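Side-chain contacts in Aureochrome1-like protein (Ochromonas danica, PDB 6I20), which probably works as a blue-light receptor, holding flavin mononucleotide in a LOV-type PAS domain, as aureochrome transcription factors do: residues A[65-68]-A[69-73]; A[117-120]-A[121-125]; A[49-52]-A[53-57]. All coordinates share one frame; numbering follows the deposited sequence. Where two conformers were deposited one is given.

In the fold
The three contacts follow the chain in the order 3, 1, 2, and all are local contacts between residues close in sequence, within one small PAS-fold chain. Interaction 3 lies in the loop between helices 45-48 and 63-75, and interaction 1 on helix 63-75 itself. Their centres are about 15 Å apart, but they meet where Val-66 packs on Gln-57, and both grip FMN, so the cofactor is held from two successive elements. Interaction 2 marks the exit from the five-stranded antiparallel sheet, where strand 109-119 passes into helix 121-130. Its centre is about 19 and 21 Å from those of interactions 1 and 3, and the Val-119 side chain lies about 12 Å from FMN.

Interaction 1 of 3, residues A[65-68]-A[69-73]; sequences AVEK and VRKGL. With FMN (flavin mononucleotide), chain E.
Glu-67 and Arg-70 both leave the helix with CG anti to N, but then bend differently: Glu-67 turns at chi2 (61°), and Arg-70 stays extended until it folds at chi3 (-71°). The two chains cross at about a right angle, one turn of helix apart, and the bends bring their charged ends together. Glu-67 OE1 accepts from Arg-70 NH2 at 2.8 Å in a salt bridge. It is met on its anti side: OE1 lies in the guanidinium plane, while NH2 sits somewhat out of the carboxylate plane, the two planes being 41° apart.

The same guanidinium turns NE and NH1 to the FMN phosphate. NH1 of Arg-70 donates almost straight to O2P at 2.6 Å, while NE of Arg-70 reaches O3P at 3.0 Å. With Glu-67 at one part of the edge and the phosphate at another, the flat group is fixed in rotation, and the carboxylate acts as a second-shell residue that positions the phosphate-binding one. Val-66 adds an apolar flank: its CG1, anti to N, lies 3.4 Å from Arg-70 NH1 and equally close to FMN O4', on the ribityl chain. The aliphatic side chain of Val-69 approaches the same chain, with CG1 3.9 Å from FMN C1'.

Behind this polar front runs the ordinary helical backbone, with Arg-70 N bonded to Val-66 O at 2.9 Å. Helix 63-75 is laid against the sheet, where Val-66 packs on Leu-83 and Val-69 on Val-81 of strand 79-86, while Val-69 and Leu-73 touch Ile-99 of strand 92-103.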
ATOM      1  N   ALA A  65       2.687  13.578   1.849  1.00 20.95           N
ATOM      2  CA  ALA A  65       1.787  12.411   1.828  1.00 20.54           C
ATOM      3  C   ALA A  65       2.508  11.240   2.438  1.00 19.52           C
ATOM      4  O   ALA A  65       1.944  10.432   3.184  1.00 19.68           O
ATOM      5  CB  ALA A  65       1.356  12.082   0.430  1.00 20.16           C
ATOM      6  N   VAL A  66       3.791  11.078   2.078  1.00 19.29           N
ATOM      7  CA  VAL A  66       4.572   9.987   2.643  1.00 18.89           C
ATOM      8  C   VAL A  66       4.674  10.122   4.174  1.00 19.29           C
ATOM      9  O   VAL A  66       4.579   9.130   4.910  1.00 19.31           O
ATOM     10  CB  VAL A  66       5.986   9.948   1.960  1.00 19.48           C
ATOM     11  CG1 VAL A  66       6.874   8.887   2.578  1.00 20.63           C
ATOM     12  CG2 VAL A  66       5.800   9.681   0.480  1.00 18.46           C
ATOM     13  N   GLU A  67       4.810  11.345   4.654  1.00 20.02           N
ATOM     14  CA  GLU A  67       4.850  11.607   6.090  1.00 22.46           C
ATOM     15  C   GLU A  67       3.540  11.224   6.776  1.00 22.82           C
ATOM     16  O   GLU A  67       3.548  10.670   7.869  1.00 21.97           O
ATOM     17  CB  GLU A  67       5.194  13.059   6.359  1.00 25.69           C
ATOM     18  CG  GLU A  67       5.238  13.455   7.816  1.00 28.70           C
ATOM     19  CD  GLU A  67       6.257  12.733   8.699  1.00 31.45           C
ATOM     20  OE1 GLU A  67       7.271  12.209   8.207  1.00 33.58           O
ATOM     21  OE2 GLU A  67       6.048  12.703   9.938  1.00 38.37           O
ATOM     22  N   LYS A  68       2.422  11.491   6.120  1.00 21.62           N
ATOM     23  CA  LYS A  68       1.115  11.021   6.693  1.00 21.76           C
ATOM     24  C   LYS A  68       1.055   9.499   6.846  1.00 20.54           C
ATOM     25  O   LYS A  68       0.552   8.956   7.859  1.00 21.34           O
ATOM     26  CB  LYS A  68      -0.027  11.511   5.803  1.00 23.69           C
ATOM     27  CG  LYS A  68      -0.266  12.973   5.895  1.00 26.80           C
ATOM     28  CD  LYS A  68      -1.598  13.382   5.304  1.00 30.39           C
ATOM     29  CE  LYS A  68      -1.606  14.884   5.162  1.00 32.66           C
ATOM     30  NZ  LYS A  68      -2.926  15.431   4.788  1.00 36.07           N
ATOM     31  N   VAL A  69       1.569   8.787   5.849  1.00 18.31           N
ATOM     32  CA  VAL A  69       1.634   7.343   5.942  1.00 18.91           C
ATOM     33  C   VAL A  69       2.532   6.933   7.121  1.00 19.76           C
ATOM     34  O   VAL A  69       2.193   6.060   7.939  1.00 21.01           O
ATOM     35  CB  VAL A  69       2.097   6.695   4.628  1.00 18.57           C
ATOM     36  CG1 VAL A  69       2.385   5.233   4.845  1.00 18.09           C
ATOM     37  CG2 VAL A  69       1.103   6.925   3.495  1.00 19.27           C
ATOM     38  N   ARG A  70       3.707   7.555   7.180  1.00 20.71           N
ATOM     39  CA  ARG A  70       4.656   7.243   8.223  1.00 22.03           C
ATOM     40  C   ARG A  70       4.057   7.406   9.603  1.00 22.71           C
ATOM     41  O   ARG A  70       4.233   6.554  10.464  1.00 25.92           O
ATOM     42  CB  ARG A  70       5.883   8.148   8.038  1.00 24.54           C
ATOM     43  CG  ARG A  70       7.105   7.839   8.858  1.00 27.04           C
ATOM     44  CD  ARG A  70       8.197   8.840   8.496  1.00 27.15           C
ATOM     45  NE  ARG A  70       8.743   8.607   7.143  1.00 27.35           N
ATOM     46  CZ  ARG A  70       8.815   9.458   6.100  1.00 26.94           C
ATOM     47  NH1 ARG A  70       9.351   9.005   4.961  1.00 30.57           N
ATOM     48  NH2 ARG A  70       8.369  10.716   6.137  1.00 27.67           N
ATOM     49  N   LYS A  71       3.387   8.528   9.817  1.00 24.04           N
ATOM     50  CA  LYS A  71       2.757   8.845  11.102  1.00 26.65           C
ATOM     51  C   LYS A  71       1.652   7.842  11.461  1.00 24.84           C
ATOM     52  O   LYS A  71       1.532   7.470  12.634  1.00 30.68           O
ATOM     53  CB  LYS A  71       2.224  10.277  11.121  1.00 28.76           C
ATOM     54  CG  LYS A  71       3.303  11.357  11.179  1.00 31.62           C
ATOM     55  CD  LYS A  71       2.732  12.780  11.361  1.00 34.97           C
ATOM     56  CE  LYS A  71       3.749  13.922  11.144  1.00 35.75           C
ATOM     57  NZ  LYS A  71       3.268  15.313  11.359  1.00 38.28           N
ATOM     58  N   GLY A  72       0.868   7.405  10.483  1.00 23.81           N
ATOM     59  CA  GLY A  72      -0.172   6.385  10.729  1.00 24.07           C
ATOM     60  C   GLY A  72       0.445   5.108  11.242  1.00 24.32           C
ATOM     61  O   GLY A  72      -0.046   4.492  12.183  1.00 28.90           O
ATOM     62  N   LEU A  73       1.549   4.716  10.614  1.00 23.52           N
ATOM     63  CA  LEU A  73       2.292   3.539  11.038  1.00 23.39           C
ATOM     64  C   LEU A  73       2.891   3.703  12.447  1.00 24.53           C
ATOM     65  O   LEU A  73       2.832   2.746  13.234  1.00 33.11           O
ATOM     66  CB  LEU A  73       3.380   3.206  10.011  1.00 21.84           C
ATOM     67  CG  LEU A  73       2.906   2.730   8.644  1.00 20.73           C
ATOM     68  CD1 LEU A  73       4.048   2.663   7.618  1.00 22.52           C
ATOM     69  CD2 LEU A  73       2.245   1.379   8.688  1.00 22.82           C
TER
HETATM   70  N1  FMN E 401       3.797   3.747  -0.444  1.00 14.14           N
HETATM   71  C2  FMN E 401       3.436   4.072  -1.704  1.00 15.04           C
HETATM   72  O2  FMN E 401       3.932   5.104  -2.213  1.00 15.88           O
HETATM   73  N3  FMN E 401       2.583   3.328  -2.450  1.00 14.04           N
HETATM   74  C4  FMN E 401       1.998   2.193  -1.961  1.00 13.47           C
HETATM   75  O4  FMN E 401       1.156   1.568  -2.660  1.00 14.05           O
HETATM   76  C4A FMN E 401       2.370   1.786  -0.648  1.00 12.54           C
HETATM   77  N5  FMN E 401       1.837   0.643  -0.109  1.00 12.87           N
HETATM   78  C5A FMN E 401       2.155   0.347   1.175  1.00 12.63           C
HETATM   79  C6  FMN E 401       1.611  -0.808   1.779  1.00 12.73           C
HETATM   80  C7  FMN E 401       1.896  -1.152   3.059  1.00 13.05           C
HETATM   81  C7M FMN E 401       1.255  -2.405   3.699  1.00 14.11           C
HETATM   82  C8  FMN E 401       2.779  -0.343   3.853  1.00 14.41           C
HETATM   83  C8M FMN E 401       3.090  -0.703   5.270  1.00 15.82           C
HETATM   84  C9  FMN E 401       3.325   0.784   3.288  1.00 13.87           C
HETATM   85  C9A FMN E 401       3.028   1.173   1.989  1.00 13.55           C
HETATM   86  N10 FMN E 401       3.642   2.303   1.390  1.00 13.93           N
HETATM   87  C10 FMN E 401       3.268   2.638   0.121  1.00 13.77           C
HETATM   88  C1' FMN E 401       4.452   3.228   2.175  1.00 14.58           C
HETATM   89  C2' FMN E 401       5.954   2.931   2.223  1.00 14.93           C
HETATM   90  O2' FMN E 401       6.136   1.507   2.242  1.00 16.28           O
HETATM   91  C3' FMN E 401       6.544   3.529   3.491  1.00 18.57           C
HETATM   92  O3' FMN E 401       5.853   3.072   4.665  1.00 19.98           O
HETATM   93  C4' FMN E 401       6.591   5.040   3.518  1.00 21.25           C
HETATM   94  O4' FMN E 401       7.248   5.485   2.319  1.00 22.00           O
HETATM   95  C5' FMN E 401       7.417   5.546   4.748  1.00 23.93           C
HETATM   96  O5' FMN E 401       8.570   4.670   4.982  1.00 26.31           O
HETATM   97  P   FMN E 401       9.832   5.322   5.744  0.80 27.53           P
HETATM   98  O1P FMN E 401      10.879   4.277   5.778  0.80 27.92           O
HETATM   99  O2P FMN E 401      10.218   6.512   4.967  0.80 31.40           O
HETATM  100  O3P FMN E 401       9.272   5.680   7.114  0.80 31.28           O

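Interaction 2 of 3, residues A[117-120]-A[121-125]; sequences CKVS and EDYAK. With EDO (1,2-ethanediol), chain F.
An N-cap starts helix 121-130, and Ser-120 provides it. Its OG accepts from Tyr-123 N at 3.0 Å, three residues on, and so caps an amide of the first turn. The hydroxyl gets there because chi1 is 66°, setting OG between N and the carbonyl carbon and turning it over the first turn. There it also lies 3.3 Å from CB of Tyr-123. The backbone of Ser-120 completes the start of the helix, its O taking Ala-124 N at 2.9 Å in the first i to i+4 bond of the helix.

The cap sits at a corner of the PAS fold, where the last strand in sequence, 109-119, central in the antiparallel sheet, hands over to the C-terminal helix. The short axes of strand and helix stand nearly perpendicular there, at 97°. In LOV photoreceptors a helix following the PAS core commonly relays the light signal, and helix 121-130 holds the corresponding place and may serve likewise.

The corner is also packed by side chains. Val-119 and Tyr-123 cross obliquely, with CB of Val-119 3.5 Å from Tyr-123 CD1. Both methyls of Val-119 join in: CG2 touches CD1 of Tyr-123, and CG1 reaches CD1 and CE1 of that ring. The far end of the tyrosine is tied down separately, its OH hydrogen-bonding to Gln-96 OE1 on strand 92-103. Trp-94 of the same strand touches the side chains of Val-119, Glu-121, Ala-124 and Lys-125.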
ATOM      1  N   CYS A 117      -5.723   1.954  -5.006  1.00 17.64           N
ATOM      2  CA  CYS A 117      -6.693   2.231  -6.051  0.80 18.82           C
ATOM      3  C   CYS A 117      -6.249   3.350  -6.936  1.00 18.37           C
ATOM      4  O   CYS A 117      -5.990   4.472  -6.493  1.00 19.01           O
ATOM      5  CB  CYS A 117      -8.038   2.580  -5.436  0.80 21.09           C
ATOM      6  SG  CYS A 117      -9.288   2.856  -6.713  0.80 25.30           S
ATOM      7  N   LYS A 118      -6.114   3.055  -8.220  1.00 18.90           N
ATOM      8  CA  LYS A 118      -5.790   4.085  -9.189  0.50 19.88           C
ATOM      9  C   LYS A 118      -6.983   5.020  -9.323  1.00 20.85           C
ATOM     10  O   LYS A 118      -8.113   4.575  -9.537  1.00 22.73           O
ATOM     11  CB  LYS A 118      -5.405   3.515 -10.559  0.50 21.32           C
ATOM     12  CG  LYS A 118      -5.112   4.586 -11.602  0.50 22.86           C
ATOM     13  CD  LYS A 118      -4.446   4.012 -12.850  0.50 23.62           C
ATOM     14  CE  LYS A 118      -5.434   3.199 -13.689  0.50 25.23           C
ATOM     15  NZ  LYS A 118      -6.563   4.029 -14.160  0.50 27.43           N
ATOM     16  N   VAL A 119      -6.725   6.308  -9.199  1.00 20.65           N
ATOM     17  CA  VAL A 119      -7.737   7.349  -9.341  1.00 21.91           C
ATOM     18  C   VAL A 119      -7.303   8.396 -10.371  1.00 22.88           C
ATOM     19  O   VAL A 119      -6.111   8.502 -10.669  1.00 23.63           O
ATOM     20  CB  VAL A 119      -8.079   7.992  -7.980  1.00 22.31           C
ATOM     21  CG1 VAL A 119      -8.552   6.935  -7.004  1.00 22.04           C
ATOM     22  CG2 VAL A 119      -6.910   8.747  -7.381  1.00 22.12           C
ATOM     23  N   SER A 120      -8.248   9.166 -10.902  1.00 25.02           N
ATOM     24  CA  SER A 120      -7.930  10.191 -11.892  1.00 27.00           C
ATOM     25  C   SER A 120      -7.260  11.377 -11.228  1.00 27.38           C
ATOM     26  O   SER A 120      -7.378  11.583 -10.031  1.00 27.23           O
ATOM     27  CB  SER A 120      -9.195  10.653 -12.617  1.00 30.19           C
ATOM     28  OG  SER A 120     -10.104  11.335 -11.748  1.00 32.49           O
ATOM     29  N   GLU A 121      -6.564  12.166 -12.032  1.00 29.54           N
ATOM     30  CA  GLU A 121      -5.943  13.407 -11.573  1.00 29.56           C
ATOM     31  C   GLU A 121      -7.010  14.362 -11.004  1.00 30.27           C
ATOM     32  O   GLU A 121      -6.789  14.981  -9.958  1.00 29.62           O
ATOM     33  CB  GLU A 121      -5.207  14.062 -12.741  1.00 31.98           C
ATOM     34  CG  GLU A 121      -4.329  15.236 -12.373  1.00 32.62           C
ATOM     35  CD  GLU A 121      -3.673  15.844 -13.611  1.00 30.05           C
ATOM     36  OE1 GLU A 121      -2.857  15.196 -14.234  1.00 35.04           O
ATOM     37  OE2 GLU A 121      -4.046  16.956 -13.944  1.00 43.22           O
ATOM     38  N   ASP A 122      -8.168  14.456 -11.663  1.00 30.91           N
ATOM     39  CA  ASP A 122      -9.248  15.301 -11.176  1.00 32.94           C
ATOM     40  C   ASP A 122      -9.762  14.809  -9.826  1.00 30.62           C
ATOM     41  O   ASP A 122      -9.963  15.604  -8.917  1.00 32.99           O
ATOM     42  CB  ASP A 122     -10.410  15.366 -12.174  1.00 34.95           C
ATOM     43  CG  ASP A 122     -10.162  16.324 -13.346  1.00 34.88           C
ATOM     44  OD1 ASP A 122      -9.101  16.978 -13.470  1.00 40.49           O
ATOM     45  OD2 ASP A 122     -11.081  16.417 -14.133  1.00 39.95           O
ATOM     46  N   TYR A 123      -9.923  13.491  -9.665  1.00 29.15           N
ATOM     47  CA  TYR A 123     -10.350  12.929  -8.363  1.00 26.35           C
ATOM     48  C   TYR A 123      -9.286  13.234  -7.305  1.00 25.37           C
ATOM     49  O   TYR A 123      -9.648  13.634  -6.186  1.00 28.03           O
ATOM     50  CB  TYR A 123     -10.621  11.428  -8.473  1.00 27.54           C
ATOM     51  CG  TYR A 123     -10.986  10.755  -7.166  1.00 27.45           C
ATOM     52  CD1 TYR A 123      -9.989  10.424  -6.250  1.00 26.77           C
ATOM     53  CD2 TYR A 123     -12.288  10.401  -6.853  1.00 30.01           C
ATOM     54  CE1 TYR A 123     -10.263   9.804  -5.060  1.00 26.28           C
ATOM     55  CE2 TYR A 123     -12.576   9.771  -5.657  1.00 30.76           C
ATOM     56  CZ  TYR A 123     -11.564   9.469  -4.752  1.00 28.19           C
ATOM     57  OH  TYR A 123     -11.881   8.832  -3.561  1.00 30.44           O
ATOM     58  N   ALA A 124      -8.026  13.050  -7.653  1.00 25.08           N
ATOM     59  CA  ALA A 124      -6.918  13.295  -6.736  1.00 24.82           C
ATOM     60  C   ALA A 124      -6.890  14.741  -6.261  1.00 25.96           C
ATOM     61  O   ALA A 124      -6.726  15.004  -5.063  1.00 26.31           O
ATOM     62  CB  ALA A 124      -5.572  12.908  -7.369  1.00 24.43           C
ATOM     63  N   LYS A 125      -7.047  15.686  -7.181  1.00 28.95           N
ATOM     64  CA  LYS A 125      -7.018  17.104  -6.791  1.00 30.75           C
ATOM     65  C   LYS A 125      -8.160  17.457  -5.840  1.00 30.73           C
ATOM     66  O   LYS A 125      -7.959  18.173  -4.837  1.00 32.14           O
ATOM     67  CB  LYS A 125      -7.028  18.019  -8.006  1.00 34.34           C
ATOM     68  CG  LYS A 125      -5.807  17.934  -8.922  1.00 36.13           C
ATOM     69  CD  LYS A 125      -4.425  17.986  -8.234  1.00 36.13           C
ATOM     70  CE  LYS A 125      -3.729  16.641  -8.113  1.00 34.64           C
ATOM     71  NZ  LYS A 125      -3.367  16.213  -9.489  1.00 37.25           N
TER
HETATM   72  C1  EDO F 402      -6.115  -0.963 -11.059  1.00 33.47           C
HETATM   73  O1  EDO F 402      -6.632  -2.282 -11.113  1.00 44.96           O
HETATM   74  C2  EDO F 402      -7.240  -0.029 -10.625  1.00 32.85           C
HETATM   75  O2  EDO F 402      -7.058   0.500  -9.303  1.00 28.89           O

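Interaction 3 of 3, residues A[49-52]-A[53-57]; sequences LGRN and CRFLQ. With FMN (flavin mononucleotide), chain E.
Asn-52 and Arg-54 lie as stacked plates: the side-chain amide and the guanidinium are only 7° apart, with OD1 of Asn-52 3.6 Å above the guanidinium, over its centre. Chi1 of -175° carries the Asn-52 amide there, CG being anti to N, while the Arg-54 chain folds at chi3 to come across it. OD1 of Asn-52 also accepts from Arg-54 N at 2.9 Å, closing an Asx turn just as the 3-10 segment 53-56 begins. It takes a second bond from FMN O2' at 2.8 Å, so two donors grip one oxygen. The edge of the Arg-54 guanidinium points at the phosphate, where NH2 of Arg-54 meets FMN O1P at 2.7 Å; Asp-27 holds NH1 in a salt bridge. Phe-55 sets CD2 3.1 Å from Asn-52 O; in the conformer given, this CD2 lies over one face of the Arg-51 guanidinium, the planes 55° apart. Gln-57 NE2 reaches FMN O2 and O4'. Gly-50 to Gln-57, GRNCRFLQ, matches the GXNCRFLQ signature of LOV domains, in which Cys-53, its SG 3.6 Å from FMN C4A in the conformer given, is the residue expected to form the photoadduct.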
ATOM      1  N   LEU A  49       8.391  -8.885  -3.596  1.00 14.72           N
ATOM      2  CA  LEU A  49       8.531  -9.526  -2.302  1.00 14.76           C
ATOM      3  C   LEU A  49       9.899  -9.206  -1.714  1.00 14.69           C
ATOM      4  O   LEU A  49      10.908  -9.189  -2.439  1.00 16.02           O
ATOM      5  CB  LEU A  49       8.353 -11.018  -2.386  1.00 15.64           C
ATOM      6  CG  LEU A  49       6.982 -11.517  -2.848  1.00 16.73           C
ATOM      7  CD1 LEU A  49       7.046 -13.018  -2.986  1.00 18.35           C
ATOM      8  CD2 LEU A  49       5.848 -11.069  -1.947  1.00 18.13           C
ATOM      9  N   GLY A  50       9.934  -8.919  -0.412  1.00 15.18           N
ATOM     10  CA  GLY A  50      11.199  -8.578   0.267  1.00 16.23           C
ATOM     11  C   GLY A  50      11.615  -7.129   0.160  1.00 15.35           C
ATOM     12  O   GLY A  50      12.685  -6.763   0.671  1.00 17.92           O
ATOM     13  N   ARG A  51      10.793  -6.310  -0.499  0.50 14.83           N
ATOM     14  CA  ARG A  51      11.051  -4.894  -0.694  0.50 15.40           C
ATOM     15  C   ARG A  51      10.021  -4.040   0.041  0.50 14.82           C
ATOM     16  O   ARG A  51       8.856  -4.409   0.129  0.50 14.56           O
ATOM     17  CB  ARG A  51      10.990  -4.554  -2.197  0.50 16.05           C
ATOM     18  CG  ARG A  51      11.969  -5.381  -3.032  0.50 16.73           C
ATOM     19  CD  ARG A  51      13.385  -4.849  -2.866  0.50 17.29           C
ATOM     20  NE  ARG A  51      13.454  -3.403  -2.967  0.50 19.87           N
ATOM     21  CZ  ARG A  51      13.505  -2.683  -4.096  0.50 20.06           C
ATOM     22  NH1 ARG A  51      13.495  -1.397  -4.002  0.50 19.82           N
ATOM     23  NH2 ARG A  51      13.603  -3.239  -5.300  0.50 22.49           N
ATOM     24  N   ASN A  52      10.448  -2.913   0.595  1.00 15.36           N
ATOM     25  CA  ASN A  52       9.537  -1.888   1.087  1.00 15.10           C
ATOM     26  C   ASN A  52       8.846  -1.227  -0.101  1.00 15.57           C
ATOM     27  O   ASN A  52       9.491  -0.932  -1.120  1.00 16.92           O
ATOM     28  CB  ASN A  52      10.314  -0.852   1.900  1.00 16.66           C
ATOM     29  CG  ASN A  52       9.415   0.163   2.540  1.00 16.24           C
ATOM     30  OD1 ASN A  52       8.916   1.049   1.860  1.00 16.57           O
ATOM     31  ND2 ASN A  52       9.191   0.019   3.850  1.00 19.10           N
ATOM     32  N   CYS A  53       7.562  -0.923   0.041  1.00 15.74           N
ATOM     33  CA  CYS A  53       6.748  -0.378  -1.053  0.50 15.63           C
ATOM     34  C   CYS A  53       7.126   1.070  -1.529  1.00 16.18           C
ATOM     35  O   CYS A  53       6.604   1.543  -2.536  1.00 17.28           O
ATOM     36  CB  CYS A  53       5.246  -0.507  -0.685  0.50 15.45           C
ATOM     37  SG  CYS A  53       4.172  -1.009  -2.030  0.50 17.39           S
ATOM     38  N   ARG A  54       8.088   1.711  -0.850  1.00 15.68           N
ATOM     39  CA  ARG A  54       8.511   3.026  -1.261  1.00 16.52           C
ATOM     40  C   ARG A  54       9.096   3.042  -2.660  1.00 16.18           C
ATOM     41  O   ARG A  54       9.309   4.126  -3.210  1.00 17.03           O
ATOM     42  CB  ARG A  54       9.491   3.639  -0.269  1.00 17.74           C
ATOM     43  CG  ARG A  54      10.893   3.099  -0.355  1.00 18.96           C
ATOM     44  CD  ARG A  54      11.859   3.851   0.546  1.00 20.43           C
ATOM     45  NE  ARG A  54      11.608   3.654   1.953  1.00 20.14           N
ATOM     46  CZ  ARG A  54      12.017   2.604   2.653  1.00 18.98           C
ATOM     47  NH1 ARG A  54      12.738   1.636   2.108  1.00 19.44           N
ATOM     48  NH2 ARG A  54      11.692   2.515   3.940  1.00 20.09           N
ATOM     49  N   PHE A  55       9.439   1.894  -3.238  1.00 16.08           N
ATOM     50  CA  PHE A  55       9.889   1.865  -4.633  1.00 15.64           C
ATOM     51  C   PHE A  55       8.909   2.446  -5.645  1.00 15.34           C
ATOM     52  O   PHE A  55       9.259   2.750  -6.784  1.00 15.98           O
ATOM     53  CB  PHE A  55      10.378   0.460  -5.086  1.00 16.24           C
ATOM     54  CG  PHE A  55       9.291  -0.593  -5.138  1.00 16.16           C
ATOM     55  CD1 PHE A  55       8.429  -0.670  -6.218  1.00 17.55           C
ATOM     56  CD2 PHE A  55       9.137  -1.510  -4.106  1.00 17.24           C
ATOM     57  CE1 PHE A  55       7.441  -1.629  -6.250  1.00 18.80           C
ATOM     58  CE2 PHE A  55       8.124  -2.455  -4.136  1.00 18.00           C
ATOM     59  CZ  PHE A  55       7.260  -2.498  -5.192  1.00 18.16           C
ATOM     60  N   LEU A  56       7.657   2.577  -5.211  1.00 13.90           N
ATOM     61  CA  LEU A  56       6.616   3.233  -6.038  1.00 14.89           C
ATOM     62  C   LEU A  56       6.688   4.742  -6.055  1.00 14.94           C
ATOM     63  O   LEU A  56       6.005   5.387  -6.837  1.00 15.69           O
ATOM     64  CB  LEU A  56       5.229   2.765  -5.611  1.00 15.04           C
ATOM     65  CG  LEU A  56       4.926   1.299  -5.804  1.00 15.44           C
ATOM     66  CD1 LEU A  56       3.517   0.996  -5.295  1.00 16.37           C
ATOM     67  CD2 LEU A  56       5.048   0.863  -7.260  1.00 17.24           C
ATOM     68  N   GLN A  57       7.537   5.320  -5.198  1.00 14.91           N
ATOM     69  CA  GLN A  57       7.593   6.781  -5.085  1.00 16.05           C
ATOM     70  C   GLN A  57       8.701   7.354  -5.964  1.00 17.05           C
ATOM     71  O   GLN A  57       9.660   6.661  -6.281  1.00 19.02           O
ATOM     72  CB  GLN A  57       7.824   7.158  -3.632  1.00 16.01           C
ATOM     73  CG  GLN A  57       6.699   6.665  -2.706  1.00 15.45           C
ATOM     74  CD  GLN A  57       7.072   6.651  -1.246  1.00 16.53           C
ATOM     75  OE1 GLN A  57       8.101   7.224  -0.824  1.00 17.46           O
ATOM     76  NE2 GLN A  57       6.213   6.006  -0.421  1.00 16.76           N
TER
HETATM   77  N1  FMN E 401       3.797   3.747  -0.444  1.00 14.14           N
HETATM   78  C2  FMN E 401       3.436   4.072  -1.704  1.00 15.04           C
HETATM   79  O2  FMN E 401       3.932   5.104  -2.213  1.00 15.88           O
HETATM   80  N3  FMN E 401       2.583   3.328  -2.450  1.00 14.04           N
HETATM   81  C4  FMN E 401       1.998   2.193  -1.961  1.00 13.47           C
HETATM   82  O4  FMN E 401       1.156   1.568  -2.660  1.00 14.05           O
HETATM   83  C4A FMN E 401       2.370   1.786  -0.648  1.00 12.54           C
HETATM   84  N5  FMN E 401       1.837   0.643  -0.109  1.00 12.87           N
HETATM   85  C5A FMN E 401       2.155   0.347   1.175  1.00 12.63           C
HETATM   86  C6  FMN E 401       1.611  -0.808   1.779  1.00 12.73           C
HETATM   87  C7  FMN E 401       1.896  -1.152   3.059  1.00 13.05           C
HETATM   88  C7M FMN E 401       1.255  -2.405   3.699  1.00 14.11           C
HETATM   89  C8  FMN E 401       2.779  -0.343   3.853  1.00 14.41           C
HETATM   90  C8M FMN E 401       3.090  -0.703   5.270  1.00 15.82           C
HETATM   91  C9  FMN E 401       3.325   0.784   3.288  1.00 13.87           C
HETATM   92  C9A FMN E 401       3.028   1.173   1.989  1.00 13.55           C
HETATM   93  N10 FMN E 401       3.642   2.303   1.390  1.00 13.93           N
HETATM   94  C10 FMN E 401       3.268   2.638   0.121  1.00 13.77           C
HETATM   95  C1' FMN E 401       4.452   3.228   2.175  1.00 14.58           C
HETATM   96  C2' FMN E 401       5.954   2.931   2.223  1.00 14.93           C
HETATM   97  O2' FMN E 401       6.136   1.507   2.242  1.00 16.28           O
HETATM   98  C3' FMN E 401       6.544   3.529   3.491  1.00 18.57           C
HETATM   99  O3' FMN E 401       5.853   3.072   4.665  1.00 19.98           O
HETATM  100  C4' FMN E 401       6.591   5.040   3.518  1.00 21.25           C
HETATM  101  O4' FMN E 401       7.248   5.485   2.319  1.00 22.00           O
HETATM  102  C5' FMN E 401       7.417   5.546   4.748  1.00 23.93           C
HETATM  103  O5' FMN E 401       8.570   4.670   4.982  1.00 26.31           O
HETATM  104  P   FMN E 401       9.832   5.322   5.744  0.80 27.53           P
HETATM  105  O1P FMN E 401      10.879   4.277   5.778  0.80 27.92           O
HETATM  106  O2P FMN E 401      10.218   6.512   4.967  0.80 31.40           O
HETATM  107  O3P FMN E 401       9.272   5.680   7.114  0.80 31.28           O